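Side-chain contacts in alpha-/beta-galactoside alpha-2,3-sialyltransferase (Photobacterium phosphoreum, PDB 2ZWI), which probably transfers sialic acid from its CMP-activated donor to galactosides in alpha-2,3 linkage, and binds CMP between two Rossmann-like domains: residues 140-145 against 150-155; 48-53 against 211-216. One frame throughout, in Å; residues are numbered along the deposited sequence.

Interaction 1 (140-145 against 150-155); sequences DNIQSS and QPFDNS
Asn141 meets Gln150 twice, through its backbone carbonyl and through its own side chain, where helix 128-147 runs out and the following loop turns back along its flank. The carbonyl O of Asn141 lies 2.7 Å from NE2 of Gln150, close, but at an angle too poor for a hydrogen bond. The two side-chain amides stand near each other with their planes 34° apart. Asn141 spends its ND2 elsewhere, donating to the side-chain oxygen of Asn158 in the short helix 156-159. One turn of helix is thereby joined to the next helical element.

Ile142, buried, lies side by side with Phe152, and its CG1 comes to 4.2 Å from CE1 at the edge of the ring. Its side chain also rests on Phe162. Ser144 gives the methylene surface: its CB lies unusually close, 3.2 Å, to CG of Gln150. Its hydroxyl donates to Asp140 O over 2.7 Å, joining the helical N-H of Ser144 there; the two donors approach from opposite faces of the carbonyl.

Ser145 is the polar centre. Its OG accepts from Gln150 NE2 (3.3 Å, 154° at the hydrogen) and also sits in the plane of the Phe152 ring, at its edge, 3.6 Å from CD1. Gln150 holds CG between its backbone N and carbonyl carbon (chi1 74°), and the chain, extended beyond CG, carries the amide along the helix to Ser145. Phe152 packs its ring on Val87 and Val90 of helix 86-98.

A long, flexible glutamine suits a residue that must reach back along a helix, and serine suits a buried position where a small hydroxyl must fit between the glutamine amide and the ring edge. The chemistry implies a modest polar link, with the Phe152 ring supplying the apolar anchorage that ties the loop to helix 86-98.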
ATOM      1  N   ASP A 140      -4.752 -26.043  -2.751  1.00 19.30           N
ATOM      2  CA  ASP A 140      -5.561 -26.766  -1.753  1.00 20.43           C
ATOM      3  C   ASP A 140      -5.768 -25.993  -0.455  1.00 19.66           C
ATOM      4  O   ASP A 140      -6.846 -26.071   0.131  1.00 19.52           O
ATOM      5  CB  ASP A 140      -4.959 -28.149  -1.433  1.00 21.20           C
ATOM      6  CG  ASP A 140      -5.358 -29.226  -2.438  1.00 24.07           C
ATOM      7  OD1 ASP A 140      -6.361 -29.057  -3.176  1.00 28.85           O
ATOM      8  OD2 ASP A 140      -4.667 -30.273  -2.478  1.00 27.47           O
ATOM      9  N   ASN A 141      -4.734 -25.275  -0.002  1.00 19.49           N
ATOM     10  CA  ASN A 141      -4.829 -24.381   1.165  1.00 19.20           C
ATOM     11  C   ASN A 141      -5.960 -23.373   0.986  1.00 18.50           C
ATOM     12  O   ASN A 141      -6.807 -23.195   1.866  1.00 17.92           O
ATOM     13  CB  ASN A 141      -3.542 -23.550   1.354  1.00 19.51           C
ATOM     14  CG  ASN A 141      -2.358 -24.346   1.878  1.00 21.27           C
ATOM     15  OD1 ASN A 141      -2.488 -25.476   2.374  1.00 20.87           O
ATOM     16  ND2 ASN A 141      -1.167 -23.727   1.782  1.00 21.93           N
ATOM     17  N   ILE A 142      -5.940 -22.695  -0.162  1.00 17.70           N
ATOM     18  CA  ILE A 142      -6.907 -21.637  -0.470  1.00 16.92           C
ATOM     19  C   ILE A 142      -8.313 -22.215  -0.641  1.00 17.05           C
ATOM     20  O   ILE A 142      -9.280 -21.683  -0.104  1.00 16.41           O
ATOM     21  CB  ILE A 142      -6.493 -20.852  -1.747  1.00 17.05           C
ATOM     22  CG1 ILE A 142      -5.144 -20.148  -1.541  1.00 14.97           C
ATOM     23  CG2 ILE A 142      -7.593 -19.855  -2.179  1.00 15.76           C
ATOM     24  CD1 ILE A 142      -4.435 -19.850  -2.831  1.00 13.80           C
ATOM     25  N   GLN A 143      -8.420 -23.307  -1.393  1.00 17.52           N
ATOM     26  CA  GLN A 143      -9.702 -23.959  -1.591  1.00 18.30           C
ATOM     27  C   GLN A 143     -10.305 -24.432  -0.263  1.00 18.39           C
ATOM     28  O   GLN A 143     -11.492 -24.222  -0.031  1.00 18.10           O
ATOM     29  CB  GLN A 143      -9.596 -25.096  -2.612  1.00 18.56           C
ATOM     30  CG  GLN A 143     -10.948 -25.654  -3.073  1.00 21.15           C
ATOM     31  CD  GLN A 143     -11.810 -24.627  -3.802  1.00 24.59           C
ATOM     32  OE1 GLN A 143     -11.422 -24.090  -4.844  1.00 27.09           O
ATOM     33  NE2 GLN A 143     -12.996 -24.365  -3.265  1.00 25.76           N
ATOM     34  N   SER A 144      -9.487 -25.033   0.604  1.00 18.94           N
ATOM     35  CA  SER A 144      -9.936 -25.472   1.936  1.00 19.94           C
ATOM     36  C   SER A 144     -10.469 -24.333   2.804  1.00 19.96           C
ATOM     37  O   SER A 144     -11.460 -24.508   3.515  1.00 20.11           O
ATOM     38  CB  SER A 144      -8.822 -26.190   2.699  1.00 19.78           C
ATOM     39  OG  SER A 144      -8.343 -27.306   1.984  1.00 22.23           O
ATOM     40  N   SER A 145      -9.798 -23.185   2.752  1.00 20.08           N
ATOM     41  CA  SER A 145     -10.270 -21.953   3.393  1.00 20.74           C
ATOM     42  C   SER A 145     -11.612 -21.481   2.850  1.00 21.10           C
ATOM     43  O   SER A 145     -12.471 -21.040   3.615  1.00 20.87           O
ATOM     44  CB  SER A 145      -9.243 -20.832   3.222  1.00 20.50           C
ATOM     45  OG  SER A 145      -8.095 -21.099   4.002  1.00 21.61           O
ATOM     46  N   GLN A 150     -10.483 -25.252   6.891  1.00 28.39           N
ATOM     47  CA  GLN A 150      -9.215 -24.842   7.492  1.00 27.29           C
ATOM     48  C   GLN A 150      -9.169 -23.309   7.588  1.00 26.17           C
ATOM     49  O   GLN A 150      -9.789 -22.617   6.771  1.00 25.93           O
ATOM     50  CB  GLN A 150      -8.034 -25.346   6.648  1.00 27.71           C
ATOM     51  CG  GLN A 150      -7.838 -24.569   5.329  1.00 29.07           C
ATOM     52  CD  GLN A 150      -6.425 -24.631   4.779  1.00 30.37           C
ATOM     53  OE1 GLN A 150      -5.837 -25.708   4.667  1.00 31.42           O
ATOM     54  NE2 GLN A 150      -5.877 -23.465   4.417  1.00 28.77           N
ATOM     55  N   PRO A 151      -8.430 -22.770   8.576  1.00 24.97           N
ATOM     56  CA  PRO A 151      -8.268 -21.314   8.610  1.00 24.22           C
ATOM     57  C   PRO A 151      -7.312 -20.853   7.497  1.00 22.91           C
ATOM     58  O   PRO A 151      -6.572 -21.666   6.940  1.00 22.79           O
ATOM     59  CB  PRO A 151      -7.654 -21.069   9.995  1.00 24.36           C
ATOM     60  CG  PRO A 151      -6.879 -22.316  10.270  1.00 24.97           C
ATOM     61  CD  PRO A 151      -7.694 -23.434   9.673  1.00 24.84           C
ATOM     62  N   PHE A 152      -7.336 -19.566   7.171  1.00 21.87           N
ATOM     63  CA  PHE A 152      -6.478 -19.052   6.109  1.00 20.83           C
ATOM     64  C   PHE A 152      -5.163 -18.501   6.656  1.00 20.47           C
ATOM     65  O   PHE A 152      -5.150 -17.532   7.422  1.00 20.15           O
ATOM     66  CB  PHE A 152      -7.205 -18.008   5.246  1.00 20.16           C
ATOM     67  CG  PHE A 152      -6.370 -17.494   4.095  1.00 19.29           C
ATOM     68  CD1 PHE A 152      -6.237 -18.245   2.925  1.00 17.73           C
ATOM     69  CD2 PHE A 152      -5.693 -16.278   4.195  1.00 16.90           C
ATOM     70  CE1 PHE A 152      -5.458 -17.783   1.861  1.00 16.10           C
ATOM     71  CE2 PHE A 152      -4.912 -15.814   3.147  1.00 17.06           C
ATOM     72  CZ  PHE A 152      -4.792 -16.572   1.977  1.00 17.01           C
ATOM     73  N   ASP A 153      -4.064 -19.128   6.251  1.00 20.08           N
ATOM     74  CA  ASP A 153      -2.722 -18.661   6.589  1.00 20.03           C
ATOM     75  C   ASP A 153      -2.228 -17.708   5.501  1.00 19.01           C
ATOM     76  O   ASP A 153      -2.111 -18.101   4.344  1.00 19.02           O
ATOM     77  CB  ASP A 153      -1.762 -19.847   6.720  1.00 20.76           C
ATOM     78  CG  ASP A 153      -0.379 -19.427   7.194  1.00 23.53           C
ATOM     79  OD1 ASP A 153       0.604 -20.128   6.859  1.00 26.85           O
ATOM     80  OD2 ASP A 153      -0.278 -18.392   7.899  1.00 26.04           O
ATOM     81  N   ASN A 154      -1.954 -16.458   5.867  1.00 17.94           N
ATOM     82  CA  ASN A 154      -1.546 -15.460   4.879  1.00 16.99           C
ATOM     83  C   ASN A 154      -0.048 -15.515   4.509  1.00 16.27           C
ATOM     84  O   ASN A 154       0.652 -14.503   4.466  1.00 16.10           O
ATOM     85  CB  ASN A 154      -2.045 -14.057   5.242  1.00 16.70           C
ATOM     86  CG  ASN A 154      -1.402 -13.495   6.490  1.00 16.85           C
ATOM     87  OD1 ASN A 154      -0.689 -14.183   7.221  1.00 16.42           O
ATOM     88  ND2 ASN A 154      -1.631 -12.218   6.725  1.00 17.11           N
ATOM     89  N   SER A 155       0.428 -16.725   4.249  1.00 15.60           N
ATOM     90  CA  SER A 155       1.790 -16.941   3.789  1.00 15.01           C
ATOM     91  C   SER A 155       1.907 -16.451   2.340  1.00 14.30           C
ATOM     92  O   SER A 155       0.897 -16.271   1.659  1.00 13.55           O
ATOM     93  CB  SER A 155       2.115 -18.431   3.870  1.00 15.08           C
ATOM     94  OG  SER A 155       1.218 -19.151   3.041  1.00 15.38           O
TER

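Interaction 2 (48-53 against 211-216); sequences ESINGS and KNKFYN
Lys213 reaches from helix 208-218 to the last turn of helix 44-50, where Ser49 and Ile50 receive it. Its chain leaves the backbone with CG anti to N (chi1 -162°) and runs straight through chi2. These first two torsions carry CD to Ile50 CG2, at 4.0 Å; the bend at chi3 (-67°) then swings CE and NZ toward Ser49. NZ stops 3.6 Å from Ser49 OG and 3.8 Å from Ser49 O, distances that suit electrostatic attraction better than a formed bond.

Ser49 holds its OG between the backbone N and the carbonyl carbon (chi1 72°). Here the hydroxyl bonds to the carbonyl oxygen of Leu46, one turn earlier in the same helix. Ile50 places CG1 in the corresponding position, which leaves CG2 anti to the carbonyl carbon and available to the lysine methylenes. The two side chains cross at a slant, and Ile50 also packs on Ile23 and Ile34, so its branched, buried side chain belongs to the core beneath.

A Schellman motif closes helix 44-50, with Asn51, at positive phi, as its C-prime residue, a conformation asparagine tolerates well. Gly52 N bonds to Leu47 O before the chain enters strand 52-54.

Lysine suits this edge because its side chain can lie on Ile50, Leu46 and Ile24 while its charge remains near the surface. The ammonium also lies near a helix C-terminus, whose partial negative charge probably favours it. The contact is therefore small, apolar along the lysine stem and probably weakly electrostatic at the ammonium end.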
ATOM      1  N   GLU A  48     -23.502   8.299  -4.550  1.00 21.49           N
ATOM      2  CA  GLU A  48     -24.434   8.222  -5.680  1.00 22.44           C
ATOM      3  C   GLU A  48     -23.752   8.436  -7.040  1.00 21.49           C
ATOM      4  O   GLU A  48     -24.160   7.847  -8.042  1.00 21.25           O
ATOM      5  CB  GLU A  48     -25.618   9.181  -5.486  1.00 22.52           C
ATOM      6  CG  GLU A  48     -26.719   8.613  -4.585  1.00 24.21           C
ATOM      7  CD  GLU A  48     -27.713   9.672  -4.088  1.00 25.19           C
ATOM      8  OE1 GLU A  48     -28.380   9.400  -3.056  1.00 27.59           O
ATOM      9  OE2 GLU A  48     -27.810  10.768  -4.707  1.00 27.99           O
ATOM     10  N   SER A  49     -22.710   9.266  -7.064  1.00 20.78           N
ATOM     11  CA  SER A  49     -21.945   9.512  -8.287  1.00 20.29           C
ATOM     12  C   SER A  49     -21.135   8.285  -8.748  1.00 19.41           C
ATOM     13  O   SER A  49     -20.781   8.187  -9.922  1.00 19.54           O
ATOM     14  CB  SER A  49     -21.039  10.745  -8.149  1.00 20.51           C
ATOM     15  OG  SER A  49     -19.937  10.487  -7.289  1.00 21.21           O
ATOM     16  N   ILE A  50     -20.859   7.351  -7.840  1.00 18.17           N
ATOM     17  CA  ILE A  50     -20.178   6.095  -8.214  1.00 16.98           C
ATOM     18  C   ILE A  50     -21.095   4.855  -8.153  1.00 17.13           C
ATOM     19  O   ILE A  50     -20.660   3.731  -8.435  1.00 17.06           O
ATOM     20  CB  ILE A  50     -18.870   5.868  -7.396  1.00 17.01           C
ATOM     21  CG1 ILE A  50     -19.173   5.645  -5.907  1.00 16.10           C
ATOM     22  CG2 ILE A  50     -17.897   7.038  -7.611  1.00 16.14           C
ATOM     23  CD1 ILE A  50     -17.988   5.067  -5.111  1.00 16.72           C
ATOM     24  N   ASN A  51     -22.367   5.070  -7.811  1.00 16.72           N
ATOM     25  CA  ASN A  51     -23.332   3.976  -7.628  1.00 16.36           C
ATOM     26  C   ASN A  51     -22.886   3.029  -6.505  1.00 16.11           C
ATOM     27  O   ASN A  51     -22.962   1.797  -6.628  1.00 15.33           O
ATOM     28  CB  ASN A  51     -23.559   3.207  -8.946  1.00 16.13           C
ATOM     29  CG  ASN A  51     -24.832   2.378  -8.932  1.00 16.98           C
ATOM     30  OD1 ASN A  51     -25.682   2.527  -8.043  1.00 17.34           O
ATOM     31  ND2 ASN A  51     -24.976   1.500  -9.921  1.00 16.18           N
ATOM     32  N   GLY A  52     -22.432   3.615  -5.401  1.00 15.82           N
ATOM     33  CA  GLY A  52     -21.879   2.824  -4.321  1.00 15.48           C
ATOM     34  C   GLY A  52     -22.714   2.820  -3.067  1.00 15.64           C
ATOM     35  O   GLY A  52     -23.514   3.738  -2.833  1.00 15.28           O
ATOM     36  N   SER A  53     -22.521   1.768  -2.273  1.00 15.57           N
ATOM     37  CA  SER A  53     -22.980   1.700  -0.889  1.00 15.73           C
ATOM     38  C   SER A  53     -21.764   1.429  -0.007  1.00 15.32           C
ATOM     39  O   SER A  53     -20.895   0.630  -0.365  1.00 14.33           O
ATOM     40  CB  SER A  53     -23.997   0.575  -0.693  1.00 15.83           C
ATOM     41  OG  SER A  53     -25.162   0.807  -1.465  1.00 17.89           O
ATOM     42  N   LYS A 211     -10.254  14.574 -10.673  1.00 16.47           N
ATOM     43  CA  LYS A 211      -9.340  15.065  -9.640  1.00 16.32           C
ATOM     44  C   LYS A 211     -10.101  15.447  -8.372  1.00 16.45           C
ATOM     45  O   LYS A 211      -9.712  15.056  -7.261  1.00 15.65           O
ATOM     46  CB  LYS A 211      -8.517  16.241 -10.166  1.00 16.50           C
ATOM     47  CG  LYS A 211      -7.473  15.836 -11.197  1.00 16.17           C
ATOM     48  CD  LYS A 211      -6.616  17.013 -11.599  1.00 17.19           C
ATOM     49  CE  LYS A 211      -5.761  16.681 -12.808  1.00 16.04           C
ATOM     50  NZ  LYS A 211      -4.938  17.864 -13.193  1.00 16.58           N
ATOM     51  N   ASN A 212     -11.195  16.186  -8.555  1.00 16.40           N
ATOM     52  CA  ASN A 212     -12.072  16.593  -7.450  1.00 17.05           C
ATOM     53  C   ASN A 212     -12.685  15.420  -6.701  1.00 16.79           C
ATOM     54  O   ASN A 212     -12.752  15.436  -5.467  1.00 17.05           O
ATOM     55  CB  ASN A 212     -13.174  17.546  -7.942  1.00 17.67           C
ATOM     56  CG  ASN A 212     -12.627  18.895  -8.364  1.00 20.15           C
ATOM     57  OD1 ASN A 212     -11.593  19.349  -7.861  1.00 22.74           O
ATOM     58  ND2 ASN A 212     -13.324  19.551  -9.293  1.00 23.15           N
ATOM     59  N   LYS A 213     -13.110  14.398  -7.444  1.00 16.22           N
ATOM     60  CA  LYS A 213     -13.595  13.164  -6.835  1.00 16.06           C
ATOM     61  C   LYS A 213     -12.538  12.502  -5.946  1.00 15.32           C
ATOM     62  O   LYS A 213     -12.869  11.958  -4.889  1.00 15.43           O
ATOM     63  CB  LYS A 213     -14.082  12.184  -7.904  1.00 15.91           C
ATOM     64  CG  LYS A 213     -14.989  11.086  -7.359  1.00 16.68           C
ATOM     65  CD  LYS A 213     -15.670  10.274  -8.482  1.00 16.84           C
ATOM     66  CE  LYS A 213     -16.660  11.132  -9.252  1.00 18.31           C
ATOM     67  NZ  LYS A 213     -17.643  10.302 -10.007  1.00 21.53           N
ATOM     68  N   PHE A 214     -11.275  12.552  -6.372  1.00 14.69           N
ATOM     69  CA  PHE A 214     -10.192  12.023  -5.553  1.00 14.44           C
ATOM     70  C   PHE A 214     -10.042  12.809  -4.248  1.00 14.50           C
ATOM     71  O   PHE A 214      -9.896  12.212  -3.170  1.00 14.56           O
ATOM     72  CB  PHE A 214      -8.854  11.946  -6.309  1.00 14.27           C
ATOM     73  CG  PHE A 214      -7.745  11.326  -5.485  1.00 14.36           C
ATOM     74  CD1 PHE A 214      -7.568   9.945  -5.463  1.00 14.42           C
ATOM     75  CD2 PHE A 214      -6.917  12.120  -4.696  1.00 13.94           C
ATOM     76  CE1 PHE A 214      -6.582   9.352  -4.693  1.00 14.39           C
ATOM     77  CE2 PHE A 214      -5.902  11.531  -3.907  1.00 14.70           C
ATOM     78  CZ  PHE A 214      -5.736  10.143  -3.912  1.00 14.41           C
ATOM     79  N   TYR A 215     -10.090  14.135  -4.345  1.00 14.53           N
ATOM     80  CA  TYR A 215     -10.051  14.994  -3.155  1.00 14.80           C
ATOM     81  C   TYR A 215     -11.217  14.715  -2.230  1.00 14.93           C
ATOM     82  O   TYR A 215     -11.039  14.671  -1.012  1.00 14.84           O
ATOM     83  CB  TYR A 215     -10.047  16.478  -3.518  1.00 14.74           C
ATOM     84  CG  TYR A 215      -9.003  16.885  -4.528  1.00 15.03           C
ATOM     85  CD1 TYR A 215      -7.772  16.237  -4.597  1.00 13.29           C
ATOM     86  CD2 TYR A 215      -9.242  17.939  -5.405  1.00 14.71           C
ATOM     87  CE1 TYR A 215      -6.821  16.612  -5.533  1.00 15.78           C
ATOM     88  CE2 TYR A 215      -8.295  18.328  -6.331  1.00 15.27           C
ATOM     89  CZ  TYR A 215      -7.091  17.667  -6.393  1.00 14.94           C
ATOM     90  OH  TYR A 215      -6.157  18.059  -7.320  1.00 15.28           O
ATOM     91  N   ASN A 216     -12.409  14.533  -2.806  1.00 15.76           N
ATOM     92  CA  ASN A 216     -13.609  14.249  -2.008  1.00 16.31           C
ATOM     93  C   ASN A 216     -13.565  12.902  -1.272  1.00 16.20           C
ATOM     94  O   ASN A 216     -13.922  12.826  -0.099  1.00 16.75           O
ATOM     95  CB  ASN A 216     -14.875  14.371  -2.854  1.00 16.55           C
ATOM     96  CG  ASN A 216     -15.213  15.813  -3.196  1.00 18.11           C
ATOM     97  OD1 ASN A 216     -14.816  16.741  -2.492  1.00 19.38           O
ATOM     98  ND2 ASN A 216     -15.947  16.007  -4.290  1.00 19.08           N
TER

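In the fold
Residues 140-155 and 48-53 belong to the half of this GT-B-type protein built on the parallel sheet that includes strands 3-10 and 52-54. Helix 208-218 packs against that half, on helices 14-26 and 44-50, while coming between the two sheets in the chain. Both contacts lie away from the CMP and zinc sites. Interaction 1 joins a helix to the loop that directly follows it; interaction 2 joins two helices distant in sequence, and the long chain loop it closes contains interaction 1. The centres of the two interactions are about 35 Å apart and their nearest atoms about 23 Å, without touching.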